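Local coordinates for protein GTP pyrophosphokinase (Chlorobaculum tepidum, PDB 3IBW) that probably transfers pyrophosphate from ATP to GTP to make the alarmone pppGpp, its ACT domain, the part crystallised here, being most likely regulatory, at residues A[16-21]-A[43-48]; A[6-11]-A[64-69]; A[54-59]-A[75-80]. The protein carries 1 engineered substitution. All blocks are in the same frame, centred on the assembly; numbering follows the deposited sequence.

Contact 1: A[16-21]-A[43-48]; sequences NGMTNQ and GIFTCN. Engineered in segment 16-21: Asn-16 (natural residue Ile).
The ring of Phe-45 reaches from strand 44-53 to the first turn of helix 18-28 and overlaps the side chains of Met-18 and Thr-19. Met-18, present as selenomethionine, meets a single ring atom twice. Its terminal CE lies 4.0 Å from Phe-45 CE2, and its own CB lies 4.1 Å from that same carbon. The selenoether chain can do this because it is bent at chi2 (-62°) and again at chi3, which curls the methyl back instead of letting it run on past the ring. The two side chains cross at about a right angle.

At the root of the aromatic group Thr-19 takes over. Its CG2 is 3.8 Å from Phe-45 CB and 4.1 Å from Phe-45 CG, and the methyl comes to the ring at a slant. Here one face of an antiparallel sheet receives a helix, as in the ferredoxin-like βαββαβ fold of ACT domains. Ile-10 of strand 4-13 and Ile-22, one helical turn on, also touch Phe-45 and carry the same apolar layer further into the domain.

Thr-19 divides its two branches between different tasks. With chi1 at 51°, OG1 sits between the backbone N and the carbonyl carbon while the methyl is turned beside the N. The hydroxyl donates a hydrogen bond to the carbonyl O of Ile-33 of the second subunit, so a residue buried against Phe-45 also belongs to the dimer interface. Gly-17 is the N-cap of this helix, and its O accepts from Gln-21 N at 2.9 Å.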
loop_
_atom_site.group_PDB
_atom_site.type_symbol
_atom_site.label_atom_id
_atom_site.label_comp_id
_atom_site.label_asym_id
_atom_site.label_seq_id
_atom_site.Cartn_x
_atom_site.Cartn_y
_atom_site.Cartn_z
ATOM N N ASN A 16 -3.003 15.061 7.209
ATOM C CA ASN A 16 -4.346 14.554 7.428
ATOM C C ASN A 16 -4.665 13.106 7.054
ATOM O O ASN A 16 -5.719 12.841 6.463
ATOM C CB ASN A 16 -5.281 15.471 6.611
ATOM C CG ASN A 16 -4.901 16.967 6.703
ATOM O OD1 ASN A 16 -4.723 17.650 5.683
ATOM N ND2 ASN A 16 -4.786 17.471 7.926
ATOM N N GLY A 17 -3.762 12.189 7.375
ATOM C CA GLY A 17 -3.983 10.789 7.061
ATOM C C GLY A 17 -3.979 10.424 5.582
ATOM O O GLY A 17 -4.570 9.420 5.182
HETATM N N MSE A 18 -3.304 11.225 4.767
HETATM C CA MSE A 18 -3.254 10.980 3.326
HETATM C C MSE A 18 -2.599 9.670 2.873
HETATM O O MSE A 18 -3.069 9.047 1.918
HETATM C CB MSE A 18 -2.558 12.148 2.624
HETATM C CG MSE A 18 -3.424 13.385 2.421
HETATM SE SE MSE A 18 -4.954 13.027 1.286
HETATM C CE MSE A 18 -4.133 11.852 -0.006
ATOM N N THR A 19 -1.524 9.246 3.537
ATOM C CA THR A 19 -0.860 8.006 3.133
ATOM C C THR A 19 -1.814 6.836 3.368
ATOM O O THR A 19 -1.930 5.942 2.528
ATOM C CB THR A 19 0.481 7.808 3.879
ATOM O OG1 THR A 19 0.272 7.953 5.289
ATOM C CG2 THR A 19 1.515 8.839 3.394
ATOM N N ASN A 20 -2.499 6.838 4.507
ATOM C CA ASN A 20 -3.477 5.791 4.792
ATOM C C ASN A 20 -4.644 5.899 3.801
ATOM O O ASN A 20 -5.159 4.884 3.327
ATOM C CB ASN A 20 -4.028 5.924 6.215
ATOM C CG ASN A 20 -3.094 5.352 7.258
ATOM O OD1 ASN A 20 -3.443 4.409 7.974
ATOM N ND2 ASN A 20 -1.895 5.908 7.341
ATOM N N GLN A 21 -5.071 7.121 3.485
ATOM C CA GLN A 21 -6.179 7.287 2.546
ATOM C C GLN A 21 -5.846 6.739 1.162
ATOM O O GLN A 21 -6.655 6.026 0.566
ATOM C CB GLN A 21 -6.589 8.766 2.426
ATOM C CG GLN A 21 -7.581 9.027 1.289
ATOM C CD GLN A 21 -8.403 10.291 1.482
ATOM O OE1 GLN A 21 -7.989 11.214 2.178
ATOM N NE2 GLN A 21 -9.572 10.337 0.849
ATOM N N GLY A 43 7.210 16.794 3.675
ATOM C CA GLY A 43 5.856 17.314 3.613
ATOM C C GLY A 43 4.990 16.662 2.543
ATOM O O GLY A 43 3.802 16.963 2.428
ATOM N N ILE A 44 5.577 15.780 1.743
ATOM C CA ILE A 44 4.813 15.115 0.697
ATOM C C ILE A 44 5.047 13.605 0.727
ATOM O O ILE A 44 5.888 13.100 1.479
ATOM C CB ILE A 44 5.201 15.645 -0.731
ATOM C CG1 ILE A 44 6.676 15.353 -1.022
ATOM C CG2 ILE A 44 4.915 17.161 -0.839
ATOM C CD1 ILE A 44 7.014 15.374 -2.499
ATOM N N PHE A 45 4.261 12.880 -0.057
ATOM C CA PHE A 45 4.459 11.444 -0.165
ATOM C C PHE A 45 4.494 11.142 -1.659
ATOM O O PHE A 45 3.882 11.856 -2.468
ATOM C CB PHE A 45 3.329 10.639 0.523
ATOM C CG PHE A 45 2.033 10.636 -0.235
ATOM C CD1 PHE A 45 1.842 9.776 -1.314
ATOM C CD2 PHE A 45 1.027 11.534 0.091
ATOM C CE1 PHE A 45 0.674 9.829 -2.068
ATOM C CE2 PHE A 45 -0.145 11.598 -0.659
ATOM C CZ PHE A 45 -0.323 10.739 -1.739
ATOM N N THR A 46 5.250 10.116 -2.029
ATOM C CA THR A 46 5.310 9.680 -3.412
ATOM C C THR A 46 4.947 8.203 -3.348
ATOM O O THR A 46 5.246 7.519 -2.363
ATOM C CB THR A 46 6.710 9.843 -4.041
ATOM O OG1 THR A 46 7.675 9.126 -3.268
ATOM C CG2 THR A 46 7.090 11.309 -4.103
ATOM N N CYS A 47 4.283 7.717 -4.387
ATOM C CA CYS A 47 3.881 6.323 -4.430
ATOM C C CYS A 47 3.955 5.791 -5.847
ATOM O O CYS A 47 3.274 6.309 -6.730
ATOM C CB CYS A 47 2.443 6.167 -3.926
ATOM S SG CYS A 47 1.867 4.452 -3.886
ATOM N N ASN A 48 4.794 4.781 -6.066
ATOM C CA ASN A 48 4.911 4.141 -7.374
ATOM C C ASN A 48 4.211 2.795 -7.202
ATOM O O ASN A 48 4.569 1.998 -6.334
ATOM C CB ASN A 48 6.374 3.936 -7.772
ATOM C CG ASN A 48 7.024 5.209 -8.277
ATOM O OD1 ASN A 48 6.395 6.267 -8.339
ATOM N ND2 ASN A 48 8.291 5.111 -8.648
#

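Contact 2: A[6-11]-A[64-69]; sequences AGIRIV and DKLRKV
No flat group enters the surface where Leu-66 touches Ile-8 and Ile-10; the guanidinium of Arg-67, the next residue along, has the carboxylate of Asp-64 at its edge and in its plane. That salt bridge stays within the helical segment. Arg-67 NH1 meets Asp-64 OD1 on the anti side of the carboxylate at 2.9 Å, and with an N-H...O angle of 138° the bond is clearly bent. NH2 of Arg-67 bonds to the backbone O of Val-75, so the guanidinium also ties the helix to strand 72-78.

Across the contact everything is aliphatic, and one methyl, Leu-66 CD1, does the touching. It lies 3.9 Å from Ile-10 CD1 and 4.0 Å from Ile-10 CG1, the two side chains roughly perpendicular. Ile-8 offers its branch methyl: CG2 stands 4.2 Å from Leu-66 CD1. With CG1 of Ile-8 beside the main-chain N (chi1 -60°), CG2 falls opposite that N and is the branch that meets the leucine.

Helix 56-67 thus packs on inner strand 4-13 of the ACT-domain sheet, and Leu-66 also touches Ile-22 and Val-25 of helix 18-28. With no hydrogen bond between the segments, their cohesion here is dispersive and hydrophobic.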
loop_
_atom_site.group_PDB
_atom_site.type_symbol
_atom_site.label_atom_id
_atom_site.label_comp_id
_atom_site.label_asym_id
_atom_site.label_seq_id
_atom_site.Cartn_x
_atom_site.Cartn_y
_atom_site.Cartn_z
ATOM N N ALA A 6 1.138 -2.420 -15.713
ATOM C CA ALA A 6 1.159 -0.971 -15.866
ATOM C C ALA A 6 1.665 -0.316 -14.580
ATOM O O ALA A 6 1.539 -0.880 -13.490
ATOM C CB ALA A 6 -0.231 -0.443 -16.194
ATOM N N GLY A 7 2.240 0.875 -14.722
ATOM C CA GLY A 7 2.751 1.600 -13.574
ATOM C C GLY A 7 2.023 2.918 -13.392
ATOM O O GLY A 7 1.642 3.565 -14.372
ATOM N N ILE A 8 1.827 3.313 -12.136
ATOM C CA ILE A 8 1.151 4.567 -11.800
ATOM C C ILE A 8 1.963 5.272 -10.712
ATOM O O ILE A 8 2.387 4.640 -9.746
ATOM C CB ILE A 8 -0.268 4.339 -11.202
ATOM C CG1 ILE A 8 -1.170 3.595 -12.187
ATOM C CG2 ILE A 8 -0.894 5.683 -10.826
ATOM C CD1 ILE A 8 -2.527 3.242 -11.595
ATOM N N ARG A 9 2.181 6.572 -10.872
ATOM C CA ARG A 9 2.909 7.333 -9.866
ATOM C C ARG A 9 1.998 8.411 -9.297
ATOM O O ARG A 9 1.398 9.188 -10.044
ATOM C CB ARG A 9 4.158 7.983 -10.457
ATOM C CG ARG A 9 4.856 8.946 -9.493
ATOM C CD ARG A 9 6.249 9.282 -9.988
ATOM N NE ARG A 9 6.903 10.339 -9.217
ATOM C CZ ARG A 9 7.610 10.144 -8.109
ATOM N NH1 ARG A 9 7.751 8.924 -7.610
ATOM N NH2 ARG A 9 8.206 11.171 -7.517
ATOM N N ILE A 10 1.900 8.445 -7.971
ATOM C CA ILE A 10 1.072 9.425 -7.277
ATOM C C ILE A 10 1.960 10.263 -6.362
ATOM O O ILE A 10 2.840 9.732 -5.685
ATOM C CB ILE A 10 0.002 8.735 -6.386
ATOM C CG1 ILE A 10 -0.833 7.769 -7.224
ATOM C CG2 ILE A 10 -0.900 9.778 -5.713
ATOM C CD1 ILE A 10 -0.540 6.312 -6.929
ATOM N N VAL A 11 1.738 11.574 -6.358
ATOM C CA VAL A 11 2.486 12.480 -5.490
ATOM C C VAL A 11 1.408 13.347 -4.828
ATOM O O VAL A 11 0.514 13.870 -5.502
ATOM C CB VAL A 11 3.486 13.364 -6.285
ATOM C CG1 VAL A 11 4.274 14.250 -5.307
ATOM C CG2 VAL A 11 4.444 12.482 -7.091
ATOM N N ASP A 64 -7.906 8.154 -12.507
ATOM C CA ASP A 64 -8.870 9.230 -12.273
ATOM C C ASP A 64 -9.380 9.201 -10.821
ATOM O O ASP A 64 -9.553 10.251 -10.208
ATOM C CB ASP A 64 -10.039 9.129 -13.261
ATOM C CG ASP A 64 -9.654 9.581 -14.660
ATOM O OD1 ASP A 64 -8.537 10.117 -14.830
ATOM O OD2 ASP A 64 -10.471 9.416 -15.588
ATOM N N LYS A 65 -9.617 8.006 -10.279
ATOM C CA LYS A 65 -10.060 7.854 -8.890
ATOM C C LYS A 65 -9.010 8.430 -7.932
ATOM O O LYS A 65 -9.342 9.118 -6.970
ATOM C CB LYS A 65 -10.268 6.379 -8.541
ATOM C CG LYS A 65 -11.632 5.830 -8.913
ATOM C CD LYS A 65 -12.048 4.724 -7.950
ATOM C CE LYS A 65 -12.439 5.281 -6.580
ATOM N NZ LYS A 65 -13.920 5.347 -6.384
ATOM N N LEU A 66 -7.743 8.134 -8.194
ATOM C CA LEU A 66 -6.654 8.637 -7.363
ATOM C C LEU A 66 -6.480 10.147 -7.508
ATOM O O LEU A 66 -6.214 10.836 -6.524
ATOM C CB LEU A 66 -5.341 7.954 -7.745
ATOM C CG LEU A 66 -5.206 6.482 -7.343
ATOM C CD1 LEU A 66 -4.165 5.798 -8.209
ATOM C CD2 LEU A 66 -4.835 6.388 -5.870
ATOM N N ARG A 67 -6.645 10.662 -8.725
ATOM C CA ARG A 67 -6.457 12.088 -8.961
ATOM C C ARG A 67 -7.540 12.931 -8.302
ATOM O O ARG A 67 -7.311 14.098 -7.981
ATOM C CB ARG A 67 -6.372 12.380 -10.476
ATOM C CG ARG A 67 -5.653 13.691 -10.811
ATOM C CD ARG A 67 -5.548 13.953 -12.317
ATOM N NE ARG A 67 -4.688 12.989 -13.005
ATOM C CZ ARG A 67 -5.131 11.911 -13.642
ATOM N NH1 ARG A 67 -6.430 11.656 -13.682
ATOM N NH2 ARG A 67 -4.279 11.096 -14.246
ATOM N N LYS A 68 -8.707 12.333 -8.076
ATOM C CA LYS A 68 -9.816 13.042 -7.454
ATOM C C LYS A 68 -9.725 13.130 -5.935
ATOM O O LYS A 68 -10.526 13.821 -5.306
ATOM C CB LYS A 68 -11.150 12.408 -7.865
ATOM C CG LYS A 68 -11.549 12.724 -9.300
ATOM C CD LYS A 68 -12.864 12.055 -9.680
ATOM C CE LYS A 68 -13.174 12.254 -11.156
ATOM N NZ LYS A 68 -13.937 11.103 -11.717
ATOM N N VAL A 69 -8.759 12.438 -5.342
ATOM C CA VAL A 69 -8.592 12.499 -3.895
ATOM C C VAL A 69 -7.982 13.859 -3.534
ATOM O O VAL A 69 -6.874 14.190 -3.961
ATOM C CB VAL A 69 -7.671 11.368 -3.383
ATOM C CG1 VAL A 69 -7.415 11.543 -1.891
ATOM C CG2 VAL A 69 -8.324 10.014 -3.650
#

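Contact 3: A[54-59]-A[75-80]; sequences KNTDKL and VERLSN
Arg-77, near the end of strand 72-78, reaches across to the first turn of helix 56-67 and touches Thr-56 and Leu-59. This is the outer edge of the ferredoxin-like ACT fold, where the second helix meets the last strand, which lies at one side of the four-stranded sheet within the chain.

Asn-55 occupies the N-cap position of the helix. Its OD1 accepts from Lys-58 N at 2.8 Å, with an N-H...O angle of 161° and the donor nearly in line with the side-chain C=O. This capping bond satisfies an amide that has no earlier helical carbonyl to use. The backbone O of Asn-55 in turn receives Leu-59 N at 3.1 Å, the first regular bond of the helix.

Thr-56 follows, and it meets Arg-77 through its methyl. CG2 is 4.1 Å from Arg-77 NH1, a loose approach at the solvent-facing margin, with the threonine set crosswise to the arginine. Lys-58 turns elsewhere, its NZ making a weak hydrogen bond to the O of Asp-30.

Leu-59 is the buried member and gives the larger share of the helix side of the contact. Its CG is trans to the backbone N (chi1 176°), and the branch carrying CD2 faces the arginine. Ala-6 and Ile-8 of strand 4-13 touch the same leucine, so one side chain touches both the sheet's apolar face and the arginine. Arg-77 is extended from CG to NE, passing the leucine at about a right angle, and the methyl meets both hydrocarbon and guanidinium: CD2 of Leu-59 lies 3.6 Å from Arg-77 CD, while over one face of the guanidinium it stands 3.4 Å above the plane, nearer the margin of the group than its middle.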
loop_
_atom_site.group_PDB
_atom_site.type_symbol
_atom_site.label_atom_id
_atom_site.label_comp_id
_atom_site.label_asym_id
_atom_site.label_seq_id
_atom_site.Cartn_x
_atom_site.Cartn_y
_atom_site.Cartn_z
ATOM N N LYS A 54 -6.675 -4.848 -16.843
ATOM C CA LYS A 54 -7.385 -5.324 -18.028
ATOM C C LYS A 54 -7.029 -4.657 -19.342
ATOM O O LYS A 54 -6.690 -5.318 -20.325
ATOM C CB LYS A 54 -8.892 -5.179 -17.800
ATOM C CG LYS A 54 -9.770 -5.722 -18.913
ATOM C CD LYS A 54 -11.247 -5.701 -18.524
ATOM C CE LYS A 54 -11.832 -4.298 -18.576
ATOM N NZ LYS A 54 -13.326 -4.328 -18.643
ATOM N N ASN A 55 -7.123 -3.336 -19.354
ATOM C CA ASN A 55 -6.842 -2.570 -20.555
ATOM C C ASN A 55 -6.581 -1.119 -20.185
ATOM O O ASN A 55 -6.617 -0.764 -19.006
ATOM C CB ASN A 55 -8.024 -2.667 -21.544
ATOM C CG ASN A 55 -9.358 -2.239 -20.927
ATOM O OD1 ASN A 55 -9.403 -1.379 -20.050
ATOM N ND2 ASN A 55 -10.451 -2.835 -21.401
ATOM N N THR A 56 -6.333 -0.279 -21.187
ATOM C CA THR A 56 -6.035 1.125 -20.931
ATOM C C THR A 56 -7.209 1.899 -20.343
ATOM O O THR A 56 -7.015 2.736 -19.460
ATOM C CB THR A 56 -5.530 1.829 -22.210
ATOM O OG1 THR A 56 -4.469 1.053 -22.791
ATOM C CG2 THR A 56 -4.985 3.214 -21.865
ATOM N N ASP A 57 -8.423 1.634 -20.822
ATOM C CA ASP A 57 -9.591 2.323 -20.281
ATOM C C ASP A 57 -9.698 2.059 -18.771
ATOM O O ASP A 57 -9.962 2.974 -17.991
ATOM C CB ASP A 57 -10.875 1.864 -20.986
ATOM C CG ASP A 57 -10.956 2.348 -22.429
ATOM O OD1 ASP A 57 -10.353 3.397 -22.731
ATOM O OD2 ASP A 57 -11.634 1.700 -23.253
ATOM N N LYS A 58 -9.481 0.813 -18.356
ATOM C CA LYS A 58 -9.560 0.477 -16.935
ATOM C C LYS A 58 -8.484 1.228 -16.147
ATOM O O LYS A 58 -8.751 1.785 -15.078
ATOM C CB LYS A 58 -9.391 -1.028 -16.729
ATOM C CG LYS A 58 -9.482 -1.449 -15.276
ATOM C CD LYS A 58 -10.842 -1.113 -14.691
ATOM C CE LYS A 58 -10.824 -1.248 -13.184
ATOM N NZ LYS A 58 -9.680 -2.091 -12.742
ATOM N N LEU A 59 -7.267 1.239 -16.682
ATOM C CA LEU A 59 -6.148 1.929 -16.042
ATOM C C LEU A 59 -6.487 3.405 -15.837
ATOM O O LEU A 59 -6.251 3.970 -14.770
ATOM C CB LEU A 59 -4.891 1.802 -16.915
ATOM C CG LEU A 59 -3.619 2.530 -16.463
ATOM C CD1 LEU A 59 -3.196 2.047 -15.078
ATOM C CD2 LEU A 59 -2.512 2.283 -17.482
ATOM N N VAL A 75 -1.026 12.437 -10.726
ATOM C CA VAL A 75 -1.163 11.000 -10.933
ATOM C C VAL A 75 -0.780 10.842 -12.408
ATOM O O VAL A 75 -1.374 11.475 -13.285
ATOM C CB VAL A 75 -2.599 10.475 -10.720
ATOM C CG1 VAL A 75 -2.635 8.967 -10.997
ATOM C CG2 VAL A 75 -3.049 10.759 -9.295
ATOM N N GLU A 76 0.220 10.016 -12.678
ATOM C CA GLU A 76 0.668 9.802 -14.050
ATOM C C GLU A 76 0.986 8.335 -14.256
ATOM O O GLU A 76 1.271 7.613 -13.297
ATOM C CB GLU A 76 1.933 10.635 -14.337
ATOM C CG GLU A 76 3.213 10.069 -13.706
ATOM C CD GLU A 76 4.320 11.106 -13.514
ATOM O OE1 GLU A 76 5.180 11.256 -14.409
ATOM O OE2 GLU A 76 4.312 11.784 -12.464
ATOM N N ARG A 77 0.913 7.892 -15.504
ATOM C CA ARG A 77 1.256 6.519 -15.827
ATOM C C ARG A 77 2.785 6.456 -15.977
ATOM O O ARG A 77 3.404 7.326 -16.597
ATOM C CB ARG A 77 0.612 6.097 -17.142
ATOM C CG ARG A 77 0.933 4.674 -17.532
ATOM C CD ARG A 77 0.157 4.293 -18.765
ATOM N NE ARG A 77 0.575 2.995 -19.266
ATOM C CZ ARG A 77 0.028 2.397 -20.314
ATOM N NH1 ARG A 77 -0.962 2.991 -20.967
ATOM N NH2 ARG A 77 0.483 1.218 -20.718
ATOM N N LEU A 78 3.381 5.418 -15.403
ATOM C CA LEU A 78 4.825 5.205 -15.460
ATOM C C LEU A 78 5.184 4.293 -16.623
ATOM O O LEU A 78 4.385 3.440 -17.010
ATOM C CB LEU A 78 5.313 4.519 -14.182
ATOM C CG LEU A 78 5.419 5.309 -12.879
ATOM C CD1 LEU A 78 5.852 4.382 -11.752
ATOM C CD2 LEU A 78 6.428 6.443 -13.057
ATOM N N SER A 79 6.374 4.480 -17.192
ATOM C CA SER A 79 6.822 3.602 -18.272
ATOM C C SER A 79 8.121 2.886 -17.878
ATOM O O SER A 79 8.813 3.291 -16.937
ATOM C CB SER A 79 7.001 4.357 -19.596
ATOM O OG SER A 79 7.997 5.353 -19.522
ATOM N N ASN A 80 8.428 1.816 -18.608
ATOM C CA ASN A 80 9.593 0.958 -18.366
ATOM C C ASN A 80 9.125 -0.229 -17.498
ATOM O O ASN A 80 9.927 -1.151 -17.238
ATOM C CB ASN A 80 10.711 1.728 -17.657
#

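In the fold
The three contacts illustrate how one sheet face can be packed by two helices in a ferredoxin-like ACT domain. Contact 1 joins helix 18-28 to strand 44-53; contacts 2 and 3 share helix 56-67 and set it on strands 4-13 and 72-78, neighbours in the sheet. Centres of contacts 2 and 3 lie about 9 Å apart, those of 1 and 2 about 12 Å, and those of 1 and 3 about 20 Å, on opposite sides of the chain's centre. Along the sequence contact 1 is nested inside contact 2, whose segments alternate with those of contact 3. Residues distant in sequence are thereby brought together between one sheet face and the two helices packed on it.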